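Long-range contacts in phosphodiesterase (Candida albicans, PDB 6CPU), which is a phosphodiesterase-family protein of the HD-domain clan and folds as a largely helical chain that carries zinc and magnesium ions, with a small parallel sheet near its N-terminus: residues S77-L82 against L189-I194; H31-K35 against F261-D265; E304-L308 against D556-E560; H217-P221 against T467-V472. One frame throughout, in Å; residues are numbered along the deposited sequence.

Contact 1 of 4, residues S77-L82 against L189-I194; sequences SKLDNL and LMIEEI
Start with the tight loop Ser77-Leu82, in which Lys78 to Asp80 have helical phi/psi and Leu79 to Leu82 form a type I turn. It faces the last turn of the helix that carries Leu189 to Glu193; Ile194 is the first residue to leave helical phi/psi. The closest CA atoms are those of Leu79 and Leu189, 6.7 Å apart. Glu193, with chi1 m and chi2 t, reaches across with both carboxylate oxygens. Glu193 OE1 accepts a very short bond from Ser77 OG (2.5 Å), and Glu193 OE2 accepts from the backbone N of Leu79 (2.7 Å, 154°). Ser77 (chi1 t) works twice, since its OG also accepts from Asp80 N (2.9 Å), an ST motif, while Asn81 N bonds to Ser77 O at 3.1 Å. This joins the loop that follows strand 46-49 of the parallel sheet to the C-terminal end of helix 177-193. Further out, Asp80 OD1 accepts from Lys26 N and Leu82 O from Lys87 NZ. Beside these polar bonds, Leu189 CD2 lies 3.8 Å from Leu82 CD2 and 4.2 Å from Leu79 CD2, and Leu79 CD2 is also 4.2 Å from Met190 CG.

Contact 2 of 4, residues H31-K35 against F261-D265; sequences HLFKK and FIVRD
Two helix ends meet here: His31-Lys35 on helix 25-34 and Phe261-Asp265 on helix 253-264, with the CA atoms of Phe33 and Phe261 closest at 7.2 Å. Aromatic and apolar contacts come first. Phe33 (chi1 m) offers its ring face to the edge of Phe261 in an offset edge-to-face pair, centroids 5.9 Å apart and planes at 80°. Phe33 CB is 4.0 Å from Phe261 CD2, and Ile262 CD1 meets the ring edge at Phe33 CE1 (3.6 Å). Phe196 packs on both rings. Among the hydrogen bonds, Arg264, with chi1 and chi2 t and chi3 p, sends NH2 to Phe33 O (3.1 Å, 137°), while its NH1 makes a salt bridge with Asp228. One water donates to both Leu32 O and Asp265 OD1, each at 2.8 Å; Asp265 OD1 also hydrogen-bonds Thr36 OG1. The contact thus joins an N-terminal helix to the helical body through aromatic packing, while Arg264 and the water supply donors to backbone carbonyls at the end of helix 25-34.

Contact 3 of 4, residues E304-L308 against D556-E560; sequences EDPKL and DIIME
Lys307 carries the charge in this contact, at the centre of a small salt-bridge network with two acids of the C-terminal helix 552-569. It sits where an Asx turn and a type I turn overlap, in the loop between helices 276-292 and 336-348. Lys307 NZ lies 3.6 Å from Asp556 OD2 and 4.0 Å from Glu560 OE2; both bridges are long, and the contact lies at the surface. The two acids sit one turn apart, Glu560 N donating to Asp556 O at 3.2 Å, so they face the lysine together. Asp556 and Glu560 both have chi1 m, and the lysine chain leaves its CB with chi1 m and then runs extended, chi2 to chi4 all t. Its base is set by the Asx turn: Asp305 OD1 accepts from Lys307 N (3.0 Å, 160°). The type I turn runs from Asp305 to Leu308, closed by a weak bond from Leu308 N to Asp305 O at 3.4 Å. The CA atoms of Lys307 and Ile557 are the nearest pair, at 7.2 Å. Packing beside the charges is light. The side chain of Trp218, from the loop after helix 205-216, touches both Pro306 and Ile557. Lys307 CG comes to 4.4 Å from Ile557 CG1, and Ile557, chi1 m and chi2 t, brings its CD1 to 4.0 Å from Pro306 O.

Contact 4 of 4, residues H217-P221 against T467-V472; sequences HWSFP and TRPLRV
Segment 217-221 is irregular loop, with Ser219 at the centre of an inverse gamma turn (Phe220 N to Trp218 O, 2.9 Å, weak); 467-469 leads, with Pro469 at the N-cap position, into the first turn of helix 470-495, whose Val472 also takes part. The CA atoms of Ser219 and Arg468 approach to 5.9 Å. Trp218 (chi1 t, chi2 -109°) donates NE1 to Thr467 O (2.8 Å, 169°). Over its face lies the guanidinium of Arg468 (chi1 and chi2 m), a cation-pi contact with CZ 4.3 Å from the six-membered ring centroid and 8° off its normal. Arg468 NH1 also bonds Trp218 O (2.8 Å), and Phe220 CB covers the other guanidinium face. Pro469 CD packs on Trp218 CD1 (3.6 Å), and Val472 CG2 on Ser219 OG (3.3 Å). Arg468 NH2 salt-bridges Asp281, on helix 276-292, which also carries the zinc ligand His278; the arginine side chain is about 11 Å from the zinc, near but outside the metal site of the HD-type phosphodiesterase domain.

Contacts 1 and 2 lie on one side of the chain's centre and share helix 25-34: Phe33 takes Met190 and Ile194 from contact 1 as well as helix 253-264 in contact 2. Contacts 3 and 4, their centres 8 Å apart, meet around helix 552-569, where Ile557 packs on Thr467 and Trp218, and Pro306 O lies 3.3 Å from Trp218 CD1. Contacts 1, 2 and 4 are buried, whereas contact 3 is at the surface, and their chemistry differs: long salt bridges in contact 3, against a carboxylate holding backbone and hydroxyl donors in contact 1, ring packing in contact 2, and a cation-pi contact with two hydrogen bonds in contact 4. Contacts 1 and 3, centres 48 Å apart, do not meet.

Contact 1 of 4, residues S77-L82 against L189-I194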
# COMPACT_ATOMS: atom_id res chain seq x y z
N SER A 77 -13.88 16.43 24.95
CA SER A 77 -13.56 15.42 23.94
C SER A 77 -14.15 14.04 24.19
O SER A 77 -13.89 13.41 25.23
CB SER A 77 -12.04 15.29 23.79
OG SER A 77 -11.71 14.08 23.12
N LYS A 78 -14.90 13.54 23.22
CA LYS A 78 -15.41 12.18 23.27
C LYS A 78 -14.29 11.14 23.21
O LYS A 78 -14.34 10.12 23.90
CB LYS A 78 -16.45 11.96 22.17
CG LYS A 78 -17.76 12.66 22.48
CD LYS A 78 -18.75 12.57 21.32
CE LYS A 78 -20.12 13.05 21.77
NZ LYS A 78 -21.16 12.83 20.72
N LEU A 79 -13.25 11.40 22.41
CA LEU A 79 -12.11 10.48 22.34
C LEU A 79 -11.43 10.35 23.69
O LEU A 79 -11.16 9.24 24.16
CB LEU A 79 -11.06 10.96 21.32
CG LEU A 79 -11.17 10.50 19.87
CD1 LEU A 79 -10.02 11.12 19.08
CD2 LEU A 79 -11.16 8.98 19.75
N ASP A 80 -11.14 11.49 24.30
CA ASP A 80 -10.44 11.53 25.58
C ASP A 80 -11.26 10.88 26.71
O ASP A 80 -10.69 10.28 27.62
CB ASP A 80 -10.07 12.97 25.94
CG ASP A 80 -9.06 13.60 24.96
OD1 ASP A 80 -8.39 12.87 24.18
OD2 ASP A 80 -8.94 14.85 24.96
N ASN A 81 -12.58 10.96 26.60
CA ASN A 81 -13.49 10.43 27.62
C ASN A 81 -14.00 9.01 27.38
O ASN A 81 -14.89 8.55 28.11
CB ASN A 81 -14.67 11.40 27.79
CG ASN A 81 -14.24 12.72 28.41
OD1 ASN A 81 -13.57 12.74 29.44
ND2 ASN A 81 -14.61 13.83 27.77
N LEU A 82 -13.45 8.30 26.38
CA LEU A 82 -13.85 6.92 26.12
C LEU A 82 -13.56 6.02 27.30
O LEU A 82 -12.53 6.17 27.94
CB LEU A 82 -13.10 6.33 24.91
CG LEU A 82 -13.46 6.84 23.52
CD1 LEU A 82 -12.43 6.31 22.54
CD2 LEU A 82 -14.88 6.45 23.09
N LEU A 189 -15.44 9.03 15.19
CA LEU A 189 -15.01 9.89 16.29
C LEU A 189 -13.67 10.54 15.95
O LEU A 189 -13.48 11.74 16.16
CB LEU A 189 -14.91 9.09 17.59
CG LEU A 189 -15.43 9.67 18.89
CD1 LEU A 189 -16.88 10.16 18.75
CD2 LEU A 189 -15.34 8.60 19.97
N MET A 190 -12.74 9.76 15.42
CA MET A 190 -11.45 10.32 15.02
C MET A 190 -11.58 11.36 13.92
O MET A 190 -10.88 12.37 13.95
CB MET A 190 -10.47 9.22 14.61
CG MET A 190 -9.99 8.42 15.79
SD MET A 190 -8.70 7.23 15.37
CE MET A 190 -9.67 6.00 14.49
N ILE A 191 -12.47 11.14 12.96
CA ILE A 191 -12.70 12.10 11.88
C ILE A 191 -13.23 13.42 12.46
O ILE A 191 -12.84 14.50 12.02
CB ILE A 191 -13.68 11.55 10.83
CG1 ILE A 191 -12.98 10.45 10.02
CG2 ILE A 191 -14.19 12.65 9.91
CD1 ILE A 191 -13.92 9.51 9.29
N GLU A 192 -14.09 13.28 13.46
CA GLU A 192 -14.72 14.42 14.13
C GLU A 192 -13.72 15.25 14.92
O GLU A 192 -13.77 16.48 14.89
CB GLU A 192 -15.82 13.90 15.05
CG GLU A 192 -16.88 14.92 15.42
CD GLU A 192 -17.87 14.39 16.44
OE1 GLU A 192 -18.33 15.19 17.28
OE2 GLU A 192 -18.17 13.18 16.42
N GLU A 193 -12.79 14.58 15.61
CA GLU A 193 -11.85 15.27 16.50
C GLU A 193 -10.44 15.53 15.97
O GLU A 193 -9.77 16.44 16.45
CB GLU A 193 -11.75 14.52 17.82
CG GLU A 193 -13.08 14.47 18.56
CD GLU A 193 -12.93 14.01 20.00
OE1 GLU A 193 -11.95 14.39 20.67
OE2 GLU A 193 -13.80 13.25 20.46
N ILE A 194 -9.97 14.72 15.02
CA ILE A 194 -8.61 14.89 14.51
C ILE A 194 -8.62 15.62 13.18
O ILE A 194 -9.42 15.30 12.31
CB ILE A 194 -7.89 13.54 14.35
CG1 ILE A 194 -7.74 12.90 15.73
CG2 ILE A 194 -6.54 13.72 13.66
CD1 ILE A 194 -7.20 11.49 15.72

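Contact 2 of 4, residues H31-K35 against F261-D265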
# COMPACT_ATOMS: atom_id res chain seq x y z
N HIS A 31 0.31 11.08 17.57
CA HIS A 31 1.70 10.60 17.61
C HIS A 31 1.82 9.25 16.91
O HIS A 31 2.76 9.03 16.14
CB HIS A 31 2.13 10.50 19.08
CG HIS A 31 3.48 9.91 19.30
ND1 HIS A 31 4.65 10.62 19.12
CD2 HIS A 31 3.85 8.68 19.73
CE1 HIS A 31 5.68 9.85 19.42
NE2 HIS A 31 5.22 8.67 19.79
N LEU A 32 0.86 8.35 17.17
CA LEU A 32 0.87 7.02 16.57
C LEU A 32 0.64 7.08 15.07
O LEU A 32 1.31 6.37 14.34
CB LEU A 32 -0.17 6.11 17.23
CG LEU A 32 0.08 5.79 18.70
CD1 LEU A 32 -1.08 4.97 19.19
CD2 LEU A 32 1.39 5.05 18.90
N PHE A 33 -0.32 7.91 14.61
CA PHE A 33 -0.59 8.03 13.16
C PHE A 33 0.65 8.46 12.37
O PHE A 33 0.84 8.03 11.23
CB PHE A 33 -1.74 8.99 12.86
CG PHE A 33 -3.12 8.37 12.91
CD1 PHE A 33 -3.45 7.27 12.12
CD2 PHE A 33 -4.11 8.91 13.73
CE1 PHE A 33 -4.71 6.71 12.17
CE2 PHE A 33 -5.37 8.36 13.76
CZ PHE A 33 -5.68 7.27 12.98
N LYS A 34 1.48 9.31 12.98
CA LYS A 34 2.65 9.87 12.30
C LYS A 34 3.80 8.88 12.15
O LYS A 34 4.71 9.11 11.35
CB LYS A 34 3.13 11.14 13.02
CG LYS A 34 2.23 12.32 12.73
CD LYS A 34 2.82 13.65 13.17
CE LYS A 34 2.71 13.84 14.67
NZ LYS A 34 2.96 15.27 15.02
N LYS A 35 3.76 7.77 12.89
CA LYS A 35 4.82 6.76 12.81
C LYS A 35 5.07 6.17 11.41
O LYS A 35 6.22 5.81 11.07
CB LYS A 35 4.59 5.66 13.85
CG LYS A 35 4.86 6.21 15.24
CD LYS A 35 4.86 5.15 16.30
CE LYS A 35 5.33 5.72 17.62
NZ LYS A 35 6.81 5.86 17.66
N PHE A 261 -4.88 7.60 5.75
CA PHE A 261 -3.96 7.30 6.86
C PHE A 261 -4.09 5.85 7.29
O PHE A 261 -3.08 5.16 7.54
CB PHE A 261 -4.19 8.22 8.06
CG PHE A 261 -3.34 9.45 8.06
CD1 PHE A 261 -3.69 10.55 7.30
CD2 PHE A 261 -2.22 9.53 8.88
CE1 PHE A 261 -2.92 11.70 7.31
CE2 PHE A 261 -1.45 10.67 8.90
CZ PHE A 261 -1.79 11.76 8.11
N ILE A 262 -5.33 5.37 7.38
CA ILE A 262 -5.63 3.99 7.73
C ILE A 262 -5.02 3.03 6.70
O ILE A 262 -4.42 2.04 7.08
CB ILE A 262 -7.16 3.71 7.78
CG1 ILE A 262 -7.87 4.40 8.96
CG2 ILE A 262 -7.47 2.22 7.76
CD1 ILE A 262 -7.02 4.93 10.06
N VAL A 263 -5.15 3.36 5.41
CA VAL A 263 -4.55 2.54 4.35
C VAL A 263 -3.03 2.54 4.47
O VAL A 263 -2.41 1.47 4.43
CB VAL A 263 -4.94 3.05 2.93
CG1 VAL A 263 -4.11 2.34 1.86
CG2 VAL A 263 -6.42 2.85 2.66
N ARG A 264 -2.43 3.71 4.63
CA ARG A 264 -0.96 3.80 4.77
C ARG A 264 -0.47 2.93 5.93
O ARG A 264 0.54 2.22 5.81
CB ARG A 264 -0.52 5.25 4.96
CG ARG A 264 0.98 5.43 5.08
CD ARG A 264 1.35 6.88 5.22
NE ARG A 264 1.18 7.38 6.59
CZ ARG A 264 1.54 8.58 7.01
NH1 ARG A 264 2.05 9.46 6.16
NH2 ARG A 264 1.39 8.92 8.28
N ASP A 265 -1.22 2.94 7.03
CA ASP A 265 -0.90 2.13 8.21
C ASP A 265 -0.93 0.61 7.98
O ASP A 265 -0.37 -0.14 8.79
CB ASP A 265 -1.84 2.48 9.39
CG ASP A 265 -1.54 3.85 10.02
OD1 ASP A 265 -0.46 4.43 9.76
OD2 ASP A 265 -2.41 4.35 10.80
O HOH W 1 0.96 4.60 12.19

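Contact 3 of 4, residues E304-L308 against D556-E560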
# COMPACT_ATOMS: atom_id res chain seq x y z
N GLU A 304 0.38 16.21 -20.88
CA GLU A 304 -0.09 15.42 -22.02
C GLU A 304 0.95 14.42 -22.55
O GLU A 304 0.59 13.32 -22.96
CB GLU A 304 -0.54 16.35 -23.15
CG GLU A 304 -1.20 15.65 -24.33
CD GLU A 304 -2.43 14.87 -23.94
OE1 GLU A 304 -3.29 15.43 -23.22
OE2 GLU A 304 -2.55 13.70 -24.36
N ASP A 305 2.22 14.81 -22.54
CA ASP A 305 3.29 14.00 -23.14
C ASP A 305 3.89 13.05 -22.10
O ASP A 305 4.64 13.48 -21.23
CB ASP A 305 4.37 14.91 -23.71
CG ASP A 305 5.42 14.15 -24.52
OD1 ASP A 305 5.59 12.93 -24.35
OD2 ASP A 305 6.10 14.81 -25.34
N PRO A 306 3.61 11.74 -22.23
CA PRO A 306 4.04 10.80 -21.19
C PRO A 306 5.54 10.53 -21.16
O PRO A 306 6.03 9.96 -20.19
CB PRO A 306 3.28 9.52 -21.55
CG PRO A 306 3.13 9.59 -23.03
CD PRO A 306 2.96 11.05 -23.36
N LYS A 307 6.27 10.95 -22.19
CA LYS A 307 7.69 10.62 -22.30
C LYS A 307 8.57 11.63 -21.56
O LYS A 307 9.76 11.38 -21.36
CB LYS A 307 8.10 10.47 -23.78
CG LYS A 307 7.12 9.59 -24.55
CD LYS A 307 7.54 9.25 -25.97
CE LYS A 307 6.35 8.67 -26.73
NZ LYS A 307 6.71 7.86 -27.92
N LEU A 308 7.98 12.75 -21.14
CA LEU A 308 8.73 13.80 -20.46
C LEU A 308 9.17 13.35 -19.08
O LEU A 308 8.46 12.60 -18.41
CB LEU A 308 7.88 15.07 -20.32
CG LEU A 308 7.47 15.77 -21.62
CD1 LEU A 308 6.55 16.94 -21.33
CD2 LEU A 308 8.70 16.23 -22.38
N ASP A 556 5.71 2.07 -26.37
CA ASP A 556 6.76 2.95 -26.89
C ASP A 556 7.90 3.13 -25.89
O ASP A 556 9.07 3.07 -26.27
CB ASP A 556 6.20 4.32 -27.28
CG ASP A 556 5.13 4.25 -28.36
OD1 ASP A 556 5.09 3.24 -29.09
OD2 ASP A 556 4.33 5.20 -28.47
N ILE A 557 7.56 3.34 -24.61
CA ILE A 557 8.57 3.54 -23.58
C ILE A 557 9.29 2.23 -23.21
O ILE A 557 10.49 2.24 -22.96
CB ILE A 557 8.00 4.22 -22.31
CG1 ILE A 557 7.46 5.61 -22.64
CG2 ILE A 557 9.07 4.33 -21.23
CD1 ILE A 557 6.60 6.23 -21.55
N ILE A 558 8.56 1.12 -23.18
CA ILE A 558 9.19 -0.19 -22.96
C ILE A 558 10.31 -0.43 -23.97
O ILE A 558 11.42 -0.82 -23.61
CB ILE A 558 8.18 -1.35 -23.04
CG1 ILE A 558 7.22 -1.32 -21.85
CG2 ILE A 558 8.92 -2.69 -23.04
CD1 ILE A 558 5.93 -2.08 -22.09
N MET A 559 10.01 -0.18 -25.25
CA MET A 559 11.01 -0.37 -26.31
C MET A 559 12.22 0.55 -26.10
O MET A 559 13.36 0.09 -26.11
CB MET A 559 10.39 -0.15 -27.69
CG MET A 559 11.27 -0.63 -28.84
SD MET A 559 11.46 -2.43 -28.89
CE MET A 559 9.95 -2.89 -29.76
N GLU A 560 11.96 1.85 -25.90
CA GLU A 560 13.04 2.81 -25.63
C GLU A 560 13.92 2.36 -24.47
O GLU A 560 15.16 2.37 -24.57
CB GLU A 560 12.47 4.20 -25.34
CG GLU A 560 11.87 4.90 -26.55
CD GLU A 560 11.40 6.31 -26.25
OE1 GLU A 560 12.21 7.11 -25.72
OE2 GLU A 560 10.22 6.62 -26.54

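Contact 4 of 4, residues H217-P221 against T467-V472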
# COMPACT_ATOMS: atom_id res chain seq x y z
N HIS A 217 2.27 14.04 -13.98
CA HIS A 217 3.32 13.45 -14.83
C HIS A 217 3.23 11.93 -14.94
O HIS A 217 3.05 11.24 -13.94
CB HIS A 217 4.70 13.76 -14.26
CG HIS A 217 5.15 15.17 -14.50
ND1 HIS A 217 4.73 16.22 -13.73
CD2 HIS A 217 6.01 15.68 -15.42
CE1 HIS A 217 5.31 17.33 -14.15
NE2 HIS A 217 6.09 17.03 -15.18
N TRP A 218 3.40 11.39 -16.15
CA TRP A 218 3.60 9.94 -16.32
C TRP A 218 4.93 9.53 -15.69
O TRP A 218 5.06 8.41 -15.20
CB TRP A 218 3.54 9.50 -17.78
CG TRP A 218 3.80 8.03 -17.92
CD1 TRP A 218 4.90 7.43 -18.45
CD2 TRP A 218 2.96 6.97 -17.43
NE1 TRP A 218 4.79 6.06 -18.35
CE2 TRP A 218 3.61 5.76 -17.74
CE3 TRP A 218 1.71 6.94 -16.80
CZ2 TRP A 218 3.05 4.52 -17.42
CZ3 TRP A 218 1.16 5.70 -16.49
CH2 TRP A 218 1.83 4.52 -16.80
N SER A 219 5.91 10.42 -15.70
CA SER A 219 7.16 10.20 -14.98
C SER A 219 6.94 10.55 -13.50
O SER A 219 7.53 11.48 -12.96
CB SER A 219 8.28 11.04 -15.58
OG SER A 219 9.56 10.59 -15.13
N PHE A 220 6.09 9.76 -12.84
CA PHE A 220 5.68 10.03 -11.47
C PHE A 220 6.87 9.88 -10.54
O PHE A 220 7.41 8.77 -10.42
CB PHE A 220 4.56 9.06 -11.09
CG PHE A 220 3.96 9.30 -9.72
CD1 PHE A 220 3.43 10.53 -9.39
CD2 PHE A 220 3.90 8.27 -8.78
CE1 PHE A 220 2.87 10.74 -8.13
CE2 PHE A 220 3.34 8.48 -7.53
CZ PHE A 220 2.82 9.71 -7.21
N PRO A 221 7.31 10.98 -9.90
CA PRO A 221 8.57 10.97 -9.17
C PRO A 221 8.41 10.37 -7.77
O PRO A 221 8.78 11.00 -6.77
CB PRO A 221 8.93 12.45 -9.09
CG PRO A 221 7.60 13.12 -8.96
CD PRO A 221 6.67 12.31 -9.83
N THR A 467 7.49 0.63 -17.88
CA THR A 467 6.81 1.59 -18.76
C THR A 467 6.98 3.07 -18.36
O THR A 467 6.53 3.96 -19.07
CB THR A 467 5.30 1.30 -18.89
OG1 THR A 467 4.62 1.66 -17.69
CG2 THR A 467 5.04 -0.17 -19.21
N ARG A 468 7.59 3.33 -17.21
CA ARG A 468 7.93 4.70 -16.82
C ARG A 468 9.19 5.11 -17.58
O ARG A 468 10.00 4.26 -17.94
CB ARG A 468 8.24 4.82 -15.33
CG ARG A 468 7.14 4.34 -14.39
CD ARG A 468 5.91 5.22 -14.44
NE ARG A 468 5.00 4.90 -13.33
CZ ARG A 468 3.85 5.54 -13.09
NH1 ARG A 468 3.45 6.54 -13.88
NH2 ARG A 468 3.09 5.18 -12.06
N PRO A 469 9.39 6.43 -17.76
CA PRO A 469 10.65 6.90 -18.33
C PRO A 469 11.89 6.36 -17.61
O PRO A 469 11.87 6.10 -16.40
CB PRO A 469 10.55 8.42 -18.21
CG PRO A 469 9.09 8.67 -18.37
CD PRO A 469 8.42 7.53 -17.62
N LEU A 470 12.96 6.22 -18.37
CA LEU A 470 14.15 5.46 -17.98
C LEU A 470 14.70 5.74 -16.58
O LEU A 470 14.99 4.79 -15.85
CB LEU A 470 15.26 5.69 -19.02
CG LEU A 470 16.55 4.88 -18.89
CD1 LEU A 470 16.28 3.38 -18.84
CD2 LEU A 470 17.48 5.21 -20.05
N ARG A 471 14.85 7.01 -16.20
CA ARG A 471 15.46 7.34 -14.92
C ARG A 471 14.62 6.82 -13.74
O ARG A 471 15.16 6.26 -12.78
CB ARG A 471 15.64 8.85 -14.79
CG ARG A 471 16.56 9.28 -13.66
CD ARG A 471 16.66 10.80 -13.63
NE ARG A 471 15.33 11.38 -13.47
CZ ARG A 471 14.67 11.44 -12.31
NH1 ARG A 471 15.20 10.99 -11.19
NH2 ARG A 471 13.45 11.97 -12.29
N VAL A 472 13.31 7.04 -13.82
CA VAL A 472 12.39 6.60 -12.77
C VAL A 472 12.31 5.07 -12.77
O VAL A 472 12.25 4.45 -11.71
CB VAL A 472 10.97 7.19 -12.99
CG1 VAL A 472 9.97 6.58 -12.00
CG2 VAL A 472 11.01 8.70 -12.85